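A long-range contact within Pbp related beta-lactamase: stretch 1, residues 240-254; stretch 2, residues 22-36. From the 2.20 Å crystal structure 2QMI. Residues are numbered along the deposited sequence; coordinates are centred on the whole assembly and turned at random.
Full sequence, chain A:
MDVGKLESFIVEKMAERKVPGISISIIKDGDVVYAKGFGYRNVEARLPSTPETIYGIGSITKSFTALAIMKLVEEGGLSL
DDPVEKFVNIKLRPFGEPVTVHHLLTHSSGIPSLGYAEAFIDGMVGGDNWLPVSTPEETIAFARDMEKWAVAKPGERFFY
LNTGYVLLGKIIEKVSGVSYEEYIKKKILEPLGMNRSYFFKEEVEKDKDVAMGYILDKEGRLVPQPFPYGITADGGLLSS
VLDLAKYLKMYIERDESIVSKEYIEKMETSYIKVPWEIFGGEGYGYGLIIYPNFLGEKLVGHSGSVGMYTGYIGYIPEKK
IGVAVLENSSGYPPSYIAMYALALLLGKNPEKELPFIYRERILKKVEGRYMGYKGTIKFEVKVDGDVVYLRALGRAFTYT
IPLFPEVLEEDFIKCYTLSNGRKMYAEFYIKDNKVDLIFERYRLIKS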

ATOM      1  N   SER A 240     -39.872 -11.679 -22.805  1.00 20.35           N
ATOM      2  CA  SER A 240     -40.467 -11.499 -21.484  1.00 19.84           C
ATOM      3  C   SER A 240     -41.058 -12.844 -21.077  1.00 19.59           C
ATOM      4  O   SER A 240     -41.180 -13.740 -21.917  1.00 21.33           O
ATOM      5  CB  SER A 240     -41.575 -10.445 -21.526  1.00 19.09           C
ATOM      6  OG  SER A 240     -42.751 -10.968 -22.121  1.00 19.11           O
ATOM      7  N   VAL A 241     -41.425 -12.989 -19.803  1.00 18.10           N
ATOM      8  CA  VAL A 241     -41.994 -14.253 -19.330  1.00 18.34           C
ATOM      9  C   VAL A 241     -43.404 -14.484 -19.873  1.00 18.14           C
ATOM     10  O   VAL A 241     -43.847 -15.622 -19.983  1.00 17.50           O
ATOM     11  CB  VAL A 241     -42.027 -14.348 -17.774  1.00 17.41           C
ATOM     12  CG1 VAL A 241     -40.619 -14.209 -17.213  1.00 17.88           C
ATOM     13  CG2 VAL A 241     -42.941 -13.291 -17.199  1.00 18.63           C
ATOM     14  N   LEU A 242     -44.108 -13.409 -20.207  1.00 19.10           N
ATOM     15  CA  LEU A 242     -45.449 -13.546 -20.760  1.00 19.86           C
ATOM     16  C   LEU A 242     -45.371 -14.131 -22.169  1.00 20.68           C
ATOM     17  O   LEU A 242     -46.166 -14.995 -22.529  1.00 21.66           O
ATOM     18  CB  LEU A 242     -46.166 -12.194 -20.796  1.00 20.09           C
ATOM     19  CG  LEU A 242     -46.774 -11.751 -19.468  1.00 20.81           C
ATOM     20  CD1 LEU A 242     -47.444 -10.409 -19.639  1.00 21.35           C
ATOM     21  CD2 LEU A 242     -47.779 -12.791 -18.999  1.00 21.06           C
ATOM     22  N   ASP A 243     -44.404 -13.661 -22.955  1.00 19.88           N
ATOM     23  CA  ASP A 243     -44.219 -14.150 -24.314  1.00 20.84           C
ATOM     24  C   ASP A 243     -43.765 -15.609 -24.280  1.00 21.26           C
ATOM     25  O   ASP A 243     -44.231 -16.430 -25.071  1.00 21.97           O
ATOM     26  CB  ASP A 243     -43.188 -13.285 -25.060  1.00 20.97           C
ATOM     27  CG  ASP A 243     -43.829 -12.118 -25.810  1.00 22.37           C
ATOM     28  OD1 ASP A 243     -44.857 -11.591 -25.335  1.00 23.29           O
ATOM     29  OD2 ASP A 243     -43.296 -11.715 -26.869  1.00 21.88           O
ATOM     30  N   LEU A 244     -42.861 -15.933 -23.359  1.00 20.59           N
ATOM     31  CA  LEU A 244     -42.373 -17.305 -23.241  1.00 21.01           C
ATOM     32  C   LEU A 244     -43.490 -18.230 -22.764  1.00 20.37           C
ATOM     33  O   LEU A 244     -43.434 -19.444 -22.979  1.00 19.73           O
ATOM     34  CB  LEU A 244     -41.184 -17.370 -22.282  1.00 21.55           C
ATOM     35  CG  LEU A 244     -39.959 -16.587 -22.759  1.00 23.34           C
ATOM     36  CD1 LEU A 244     -38.869 -16.607 -21.682  1.00 23.45           C
ATOM     37  CD2 LEU A 244     -39.451 -17.185 -24.070  1.00 21.73           C
ATOM     38  N   ALA A 245     -44.500 -17.661 -22.108  1.00 19.65           N
ATOM     39  CA  ALA A 245     -45.639 -18.466 -21.646  1.00 20.85           C
ATOM     40  C   ALA A 245     -46.407 -18.935 -22.885  1.00 20.20           C
ATOM     41  O   ALA A 245     -46.764 -20.102 -23.001  1.00 18.89           O
ATOM     42  CB  ALA A 245     -46.546 -17.643 -20.742  1.00 18.73           C
ATOM     43  N   LYS A 246     -46.647 -18.009 -23.812  1.00 21.75           N
ATOM     44  CA  LYS A 246     -47.344 -18.327 -25.052  1.00 21.62           C
ATOM     45  C   LYS A 246     -46.535 -19.392 -25.776  1.00 21.40           C
ATOM     46  O   LYS A 246     -47.088 -20.298 -26.394  1.00 21.29           O
ATOM     47  CB  LYS A 246     -47.443 -17.089 -25.944  1.00 21.72           C
ATOM     48  CG  LYS A 246     -48.287 -15.963 -25.380  1.00 23.71           C
ATOM     49  CD  LYS A 246     -48.197 -14.732 -26.259  1.00 22.91           C
ATOM     50  CE  LYS A 246     -49.066 -13.617 -25.722  1.00 23.64           C
ATOM     51  NZ  LYS A 246     -48.878 -12.370 -26.503  1.00 24.95           N
ATOM     52  N   TYR A 247     -45.215 -19.257 -25.692  1.00 21.89           N
ATOM     53  CA  TYR A 247     -44.282 -20.179 -26.324  1.00 20.13           C
ATOM     54  C   TYR A 247     -44.376 -21.566 -25.696  1.00 20.97           C
ATOM     55  O   TYR A 247     -44.406 -22.579 -26.401  1.00 21.13           O
ATOM     56  CB  TYR A 247     -42.855 -19.635 -26.200  1.00 19.81           C
ATOM     57  CG  TYR A 247     -41.797 -20.487 -26.858  1.00 21.21           C
ATOM     58  CD1 TYR A 247     -41.844 -20.763 -28.225  1.00 20.08           C
ATOM     59  CD2 TYR A 247     -40.735 -21.008 -26.116  1.00 20.93           C
ATOM     60  CE1 TYR A 247     -40.859 -21.536 -28.837  1.00 19.85           C
ATOM     61  CE2 TYR A 247     -39.748 -21.780 -26.717  1.00 20.64           C
ATOM     62  CZ  TYR A 247     -39.816 -22.042 -28.077  1.00 19.85           C
ATOM     63  OH  TYR A 247     -38.845 -22.811 -28.668  1.00 20.02           O
ATOM     64  N   LEU A 248     -44.413 -21.608 -24.367  1.00 20.12           N
ATOM     65  CA  LEU A 248     -44.521 -22.875 -23.648  1.00 20.58           C
ATOM     66  C   LEU A 248     -45.867 -23.528 -23.956  1.00 21.81           C
ATOM     67  O   LEU A 248     -45.951 -24.742 -24.125  1.00 21.83           O
ATOM     68  CB  LEU A 248     -44.378 -22.635 -22.142  1.00 18.20           C
ATOM     69  CG  LEU A 248     -42.926 -22.492 -21.662  1.00 17.66           C
ATOM     70  CD1 LEU A 248     -42.858 -21.882 -20.267  1.00 16.61           C
ATOM     71  CD2 LEU A 248     -42.279 -23.862 -21.689  1.00 16.90           C
ATOM     72  N   LYS A 249     -46.909 -22.704 -24.046  1.00 23.34           N
ATOM     73  CA  LYS A 249     -48.271 -23.166 -24.332  1.00 25.07           C
ATOM     74  C   LYS A 249     -48.301 -24.087 -25.558  1.00 24.35           C
ATOM     75  O   LYS A 249     -48.978 -25.113 -25.569  1.00 24.26           O
ATOM     76  CB  LYS A 249     -49.181 -21.947 -24.552  1.00 25.89           C
ATOM     77  CG  LYS A 249     -50.649 -22.246 -24.823  1.00 29.56           C
ATOM     78  CD  LYS A 249     -51.454 -20.934 -24.936  1.00 31.66           C
ATOM     79  CE  LYS A 249     -52.948 -21.183 -25.197  1.00 32.75           C
ATOM     80  NZ  LYS A 249     -53.583 -22.066 -24.150  1.00 33.43           N
ATOM     81  N   MET A 250     -47.540 -23.720 -26.581  1.00 24.65           N
ATOM     82  CA  MET A 250     -47.483 -24.506 -27.803  1.00 24.40           C
ATOM     83  C   MET A 250     -47.008 -25.935 -27.531  1.00 25.39           C
ATOM     84  O   MET A 250     -47.644 -26.899 -27.967  1.00 24.96           O
ATOM     85  CB  MET A 250     -46.546 -23.847 -28.817  1.00 24.04           C
ATOM     86  CG  MET A 250     -46.592 -24.507 -30.178  1.00 23.40           C
ATOM     87  SD  MET A 250     -45.040 -24.385 -31.071  1.00 26.59           S
ATOM     88  CE  MET A 250     -44.103 -25.662 -30.229  1.00 22.14           C
ATOM     89  N   TYR A 251     -45.892 -26.073 -26.820  1.00 24.26           N
ATOM     90  CA  TYR A 251     -45.359 -27.398 -26.518  1.00 23.56           C
ATOM     91  C   TYR A 251     -46.324 -28.199 -25.646  1.00 23.56           C
ATOM     92  O   TYR A 251     -46.633 -29.353 -25.942  1.00 24.29           O
ATOM     93  CB  TYR A 251     -43.995 -27.281 -25.819  1.00 23.51           C
ATOM     94  CG  TYR A 251     -42.883 -26.723 -26.694  1.00 22.07           C
ATOM     95  CD1 TYR A 251     -42.284 -27.502 -27.682  1.00 22.14           C
ATOM     96  CD2 TYR A 251     -42.442 -25.410 -26.535  1.00 21.82           C
ATOM     97  CE1 TYR A 251     -41.267 -26.986 -28.495  1.00 22.43           C
ATOM     98  CE2 TYR A 251     -41.429 -24.882 -27.340  1.00 23.03           C
ATOM     99  CZ  TYR A 251     -40.848 -25.672 -28.318  1.00 22.41           C
ATOM    100  OH  TYR A 251     -39.881 -25.132 -29.137  1.00 24.01           O
ATOM    101  N   ILE A 252     -46.807 -27.583 -24.577  1.00 24.14           N
ATOM    102  CA  ILE A 252     -47.727 -28.266 -23.668  1.00 25.72           C
ATOM    103  C   ILE A 252     -48.952 -28.840 -24.384  1.00 26.15           C
ATOM    104  O   ILE A 252     -49.190 -30.052 -24.351  1.00 26.88           O
ATOM    105  CB  ILE A 252     -48.216 -27.311 -22.551  1.00 24.50           C
ATOM    106  CG1 ILE A 252     -47.045 -26.908 -21.657  1.00 24.19           C
ATOM    107  CG2 ILE A 252     -49.320 -27.984 -21.726  1.00 25.56           C
ATOM    108  CD1 ILE A 252     -47.357 -25.724 -20.758  1.00 22.51           C
ATOM    109  N   GLU A 253     -49.723 -27.965 -25.023  1.00 27.02           N
ATOM    110  CA  GLU A 253     -50.938 -28.364 -25.727  1.00 28.24           C
ATOM    111  C   GLU A 253     -50.620 -29.020 -27.064  1.00 28.68           C
ATOM    112  O   GLU A 253     -51.513 -29.272 -27.877  1.00 27.32           O
ATOM    113  CB  GLU A 253     -51.827 -27.140 -25.950  1.00 29.41           C
ATOM    114  CG  GLU A 253     -52.025 -26.299 -24.695  1.00 33.67           C
ATOM    115  CD  GLU A 253     -52.901 -25.081 -24.937  1.00 36.29           C
ATOM    116  OE1 GLU A 253     -52.660 -24.355 -25.931  1.00 38.22           O
ATOM    117  OE2 GLU A 253     -53.831 -24.845 -24.133  1.00 37.68           O
ATOM    118  N   ARG A 254     -49.337 -29.297 -27.274  1.00 29.15           N
ATOM    119  CA  ARG A 254     -48.861 -29.918 -28.500  1.00 28.28           C
ATOM    120  C   ARG A 254     -49.619 -29.375 -29.697  1.00 28.83           C
ATOM    121  O   ARG A 254     -50.098 -30.129 -30.556  1.00 28.94           O
ATOM    122  CB  ARG A 254     -48.999 -31.434 -28.405  1.00 29.49           C
ATOM    123  CG  ARG A 254     -48.345 -32.000 -27.148  1.00 29.12           C
ATOM    124  CD  ARG A 254     -48.042 -33.473 -27.305  1.00 28.80           C
ATOM    125  NE  ARG A 254     -47.275 -34.020 -26.185  1.00 29.44           N
ATOM    126  CZ  ARG A 254     -46.203 -33.446 -25.638  1.00 28.49           C
ATOM    127  NH1 ARG A 254     -45.750 -32.276 -26.086  1.00 28.08           N
ATOM    128  NH2 ARG A 254     -45.555 -34.067 -24.663  1.00 29.01           N
TER
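Stretch 2 (22-36) ISISIIKDGDVVYAK

Residues 22-36 form a β-hairpin that packs one face against the helix of residues 241-252, burying 571 Å² counted over both sides. The first strand, 22-28, runs in roughly the same direction as the helix, with a signed crossing angle of -28° and a closest axial approach of 7.7 Å. The returning strand, 31-36, lies farther off at 9.3 Å and runs against the helix, at 132° between the N-to-C directions. In the first strand the side chains alternate: Ser 23, Ser 25 and Ile 27 point their CA-to-CB bonds toward the helix, while Ile 24, Ile 26 and Lys 28 point away.

Ser 23 meets Val 241, its O lying 3.5 Å from Val 241 CG1 and its CB 3.7 Å from the same methyl. Ile 24 turns away, and its backbone pairs with Lys 36 across the hairpin, N to O and O to N both at 3.0 Å. At Ser 25 the backbones come close, 5.6 Å between its CA and Val 241 CA, and Ser 25 OG (chi1 p) donates a hydrogen bond to Val 241 O at 2.8 Å. Val 241 O also accepts a weak backbone hydrogen bond from Ala 245 N at 3.0 Å. Ile 27 is the apolar centre: its CD1 lies 3.3 Å from Ala 245 O, 3.4 Å from Leu 248 CB and 4.1 Å from Ile 252 CD1, so one methyl reaches four residues, Ala 245, Leu 248, Lys 249 and Ile 252, over about two helical turns.

A type II' turn from Lys 28 to Asp 31 reverses the chain beside the C-terminal end of the helix. Asp 29 directs its CA-to-CB bond away; its backbone makes the contact, with Asp 29 O 4.0 Å from Ile 252 CG2. Gly 30 lies against the carboxylate of Glu 253, with Gly 30 CA 3.3 Å from Glu 253 OE2; a β-carbon here would fall 2.8 Å from that oxygen, a clash. Gly 30 O accepts a hydrogen bond from Lys 249 NZ at 3.0 Å, and the same ammonium forms a salt bridge with Glu 253 OE2 at 2.8 Å, tying the turn to a charged pair on the helix side.

On the return strand, Val 32 points back toward the helix and sets CG2 3.7 Å from Ala 245 CB. Val 33 and Tyr 34 are out of reach. Ala 35 ends the contact, its CB 4.2 Å from Leu 242 CD2.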

ATOM      1  N   ILE A  22     -36.407  -9.901 -10.946  1.00 20.51           N
ATOM      2  CA  ILE A  22     -36.796 -11.206 -11.470  1.00 20.98           C
ATOM      3  C   ILE A  22     -38.248 -11.215 -11.961  1.00 21.21           C
ATOM      4  O   ILE A  22     -39.104 -10.529 -11.407  1.00 21.98           O
ATOM      5  CB  ILE A  22     -36.659 -12.305 -10.379  1.00 21.37           C
ATOM      6  CG1 ILE A  22     -35.205 -12.764 -10.268  1.00 20.03           C
ATOM      7  CG2 ILE A  22     -37.591 -13.473 -10.683  1.00 20.41           C
ATOM      8  CD1 ILE A  22     -34.962 -13.832  -9.204  1.00 20.74           C
ATOM      9  N   SER A  23     -38.518 -11.997 -13.004  1.00 19.61           N
ATOM     10  CA  SER A  23     -39.872 -12.120 -13.535  1.00 19.54           C
ATOM     11  C   SER A  23     -40.216 -13.593 -13.654  1.00 18.70           C
ATOM     12  O   SER A  23     -39.343 -14.416 -13.923  1.00 20.43           O
ATOM     13  CB  SER A  23     -39.987 -11.452 -14.906  1.00 18.46           C
ATOM     14  OG  SER A  23     -40.096 -10.048 -14.774  1.00 20.81           O
ATOM     15  N   ILE A  24     -41.486 -13.925 -13.455  1.00 19.24           N
ATOM     16  CA  ILE A  24     -41.928 -15.313 -13.551  1.00 18.59           C
ATOM     17  C   ILE A  24     -43.388 -15.430 -13.990  1.00 19.67           C
ATOM     18  O   ILE A  24     -44.238 -14.628 -13.592  1.00 19.61           O
ATOM     19  CB  ILE A  24     -41.755 -16.047 -12.191  1.00 18.12           C
ATOM     20  CG1 ILE A  24     -42.200 -17.511 -12.307  1.00 18.05           C
ATOM     21  CG2 ILE A  24     -42.557 -15.332 -11.115  1.00 18.00           C
ATOM     22  CD1 ILE A  24     -41.996 -18.333 -11.035  1.00 16.40           C
ATOM     23  N   SER A  25     -43.671 -16.415 -14.831  1.00 19.59           N
ATOM     24  CA  SER A  25     -45.040 -16.654 -15.276  1.00 22.33           C
ATOM     25  C   SER A  25     -45.308 -18.145 -15.103  1.00 23.37           C
ATOM     26  O   SER A  25     -44.401 -18.966 -15.267  1.00 23.40           O
ATOM     27  CB  SER A  25     -45.232 -16.225 -16.735  1.00 21.53           C
ATOM     28  OG  SER A  25     -44.394 -16.954 -17.608  1.00 23.41           O
ATOM     29  N   ILE A  26     -46.537 -18.495 -14.731  1.00 25.29           N
ATOM     30  CA  ILE A  26     -46.895 -19.900 -14.527  1.00 26.34           C
ATOM     31  C   ILE A  26     -48.079 -20.315 -15.386  1.00 26.93           C
ATOM     32  O   ILE A  26     -49.081 -19.603 -15.464  1.00 26.41           O
ATOM     33  CB  ILE A  26     -47.268 -20.193 -13.059  1.00 26.74           C
ATOM     34  CG1 ILE A  26     -46.163 -19.709 -12.124  1.00 26.28           C
ATOM     35  CG2 ILE A  26     -47.459 -21.694 -12.864  1.00 27.28           C
ATOM     36  CD1 ILE A  26     -46.443 -20.022 -10.666  1.00 25.54           C
ATOM     37  N   ILE A  27     -47.954 -21.480 -16.015  1.00 26.65           N
ATOM     38  CA  ILE A  27     -49.000 -22.019 -16.875  1.00 27.16           C
ATOM     39  C   ILE A  27     -49.628 -23.273 -16.279  1.00 28.57           C
ATOM     40  O   ILE A  27     -48.932 -24.258 -16.006  1.00 29.16           O
ATOM     41  CB  ILE A  27     -48.459 -22.431 -18.257  1.00 26.39           C
ATOM     42  CG1 ILE A  27     -47.561 -21.340 -18.832  1.00 24.87           C
ATOM     43  CG2 ILE A  27     -49.620 -22.706 -19.199  1.00 26.01           C
ATOM     44  CD1 ILE A  27     -46.914 -21.741 -20.126  1.00 23.90           C
ATOM     45  N   LYS A  28     -50.945 -23.225 -16.092  1.00 29.74           N
ATOM     46  CA  LYS A  28     -51.721 -24.345 -15.570  1.00 29.94           C
ATOM     47  C   LYS A  28     -52.593 -24.730 -16.760  1.00 32.24           C
ATOM     48  O   LYS A  28     -53.552 -24.023 -17.089  1.00 30.33           O
ATOM     49  CB  LYS A  28     -52.607 -23.895 -14.413  1.00 30.01           C
ATOM     50  CG  LYS A  28     -53.359 -25.013 -13.699  1.00 28.22           C
ATOM     51  CD  LYS A  28     -52.553 -25.562 -12.537  1.00 28.05           C
ATOM     52  CE  LYS A  28     -53.406 -26.445 -11.634  1.00 28.15           C
ATOM     53  NZ  LYS A  28     -54.002 -27.608 -12.362  1.00 29.35           N
ATOM     54  N   ASP A  29     -52.237 -25.847 -17.397  1.00 33.73           N
ATOM     55  CA  ASP A  29     -52.906 -26.357 -18.591  1.00 35.63           C
ATOM     56  C   ASP A  29     -52.945 -25.346 -19.747  1.00 36.38           C
ATOM     57  O   ASP A  29     -51.935 -25.179 -20.463  1.00 36.41           O
ATOM     58  CB  ASP A  29     -54.320 -26.922 -18.279  1.00 36.64           C
ATOM     59  CG  ASP A  29     -55.223 -25.946 -17.544  1.00 37.33           C
ATOM     60  OD1 ASP A  29     -55.596 -24.908 -18.130  1.00 37.81           O
ATOM     61  OD2 ASP A  29     -55.575 -26.228 -16.374  1.00 36.87           O
ATOM     62  N   GLY A  30     -54.068 -24.658 -19.941  1.00 35.75           N
ATOM     63  CA  GLY A  30     -54.143 -23.719 -21.049  1.00 35.99           C
ATOM     64  C   GLY A  30     -54.240 -22.246 -20.694  1.00 35.58           C
ATOM     65  O   GLY A  30     -54.754 -21.442 -21.482  1.00 36.09           O
ATOM     66  N   ASP A  31     -53.738 -21.871 -19.527  1.00 33.92           N
ATOM     67  CA  ASP A  31     -53.822 -20.478 -19.118  1.00 32.86           C
ATOM     68  C   ASP A  31     -52.665 -20.058 -18.216  1.00 30.27           C
ATOM     69  O   ASP A  31     -52.117 -20.864 -17.464  1.00 30.25           O
ATOM     70  CB  ASP A  31     -55.142 -20.244 -18.367  1.00 34.75           C
ATOM     71  CG  ASP A  31     -56.303 -21.056 -18.946  1.00 37.10           C
ATOM     72  OD1 ASP A  31     -56.720 -20.783 -20.099  1.00 37.34           O
ATOM     73  OD2 ASP A  31     -56.797 -21.976 -18.245  1.00 37.53           O
ATOM     74  N   VAL A  32     -52.295 -18.788 -18.309  1.00 28.73           N
ATOM     75  CA  VAL A  32     -51.257 -18.226 -17.459  1.00 27.00           C
ATOM     76  C   VAL A  32     -52.072 -17.922 -16.204  1.00 27.01           C
ATOM     77  O   VAL A  32     -52.984 -17.091 -16.250  1.00 27.92           O
ATOM     78  CB  VAL A  32     -50.707 -16.903 -18.065  1.00 26.07           C
ATOM     79  CG1 VAL A  32     -49.769 -16.218 -17.084  1.00 22.53           C
ATOM     80  CG2 VAL A  32     -49.988 -17.196 -19.383  1.00 24.06           C
ATOM     81  N   VAL A  33     -51.776 -18.603 -15.100  1.00 26.45           N
ATOM     82  CA  VAL A  33     -52.533 -18.400 -13.863  1.00 25.94           C
ATOM     83  C   VAL A  33     -51.809 -17.547 -12.826  1.00 26.65           C
ATOM     84  O   VAL A  33     -52.359 -17.257 -11.759  1.00 26.76           O
ATOM     85  CB  VAL A  33     -52.891 -19.759 -13.191  1.00 26.15           C
ATOM     86  CG1 VAL A  33     -53.568 -20.685 -14.205  1.00 24.89           C
ATOM     87  CG2 VAL A  33     -51.648 -20.409 -12.622  1.00 25.46           C
ATOM     88  N   TYR A  34     -50.579 -17.146 -13.139  1.00 25.22           N
ATOM     89  CA  TYR A  34     -49.780 -16.351 -12.217  1.00 24.51           C
ATOM     90  C   TYR A  34     -48.577 -15.752 -12.934  1.00 24.22           C
ATOM     91  O   TYR A  34     -47.783 -16.468 -13.538  1.00 23.97           O
ATOM     92  CB  TYR A  34     -49.294 -17.229 -11.064  1.00 25.52           C
ATOM     93  CG  TYR A  34     -48.381 -16.521 -10.091  1.00 26.23           C
ATOM     94  CD1 TYR A  34     -48.879 -15.565  -9.200  1.00 26.48           C
ATOM     95  CD2 TYR A  34     -47.016 -16.803 -10.059  1.00 26.78           C
ATOM     96  CE1 TYR A  34     -48.037 -14.909  -8.299  1.00 25.88           C
ATOM     97  CE2 TYR A  34     -46.167 -16.152  -9.162  1.00 26.70           C
ATOM     98  CZ  TYR A  34     -46.684 -15.209  -8.285  1.00 26.21           C
ATOM     99  OH  TYR A  34     -45.843 -14.584  -7.386  1.00 24.15           O
ATOM    100  N   ALA A  35     -48.461 -14.433 -12.867  1.00 23.90           N
ATOM    101  CA  ALA A  35     -47.363 -13.715 -13.496  1.00 23.64           C
ATOM    102  C   ALA A  35     -46.999 -12.580 -12.561  1.00 24.71           C
ATOM    103  O   ALA A  35     -47.874 -11.857 -12.078  1.00 24.30           O
ATOM    104  CB  ALA A  35     -47.790 -13.170 -14.858  1.00 21.54           C
ATOM    105  N   LYS A  36     -45.709 -12.415 -12.304  1.00 24.06           N
ATOM    106  CA  LYS A  36     -45.292 -11.362 -11.402  1.00 24.77           C
ATOM    107  C   LYS A  36     -43.820 -11.011 -11.561  1.00 24.90           C
ATOM    108  O   LYS A  36     -43.011 -11.842 -11.981  1.00 25.01           O
ATOM    109  CB  LYS A  36     -45.581 -11.796  -9.959  1.00 26.03           C
ATOM    110  CG  LYS A  36     -45.459 -10.693  -8.921  1.00 28.04           C
ATOM    111  CD  LYS A  36     -46.186 -11.070  -7.621  1.00 30.52           C
ATOM    112  CE  LYS A  36     -47.707 -11.106  -7.824  1.00 31.64           C
ATOM    113  NZ  LYS A  36     -48.473 -11.384  -6.559  1.00 31.92           N
TER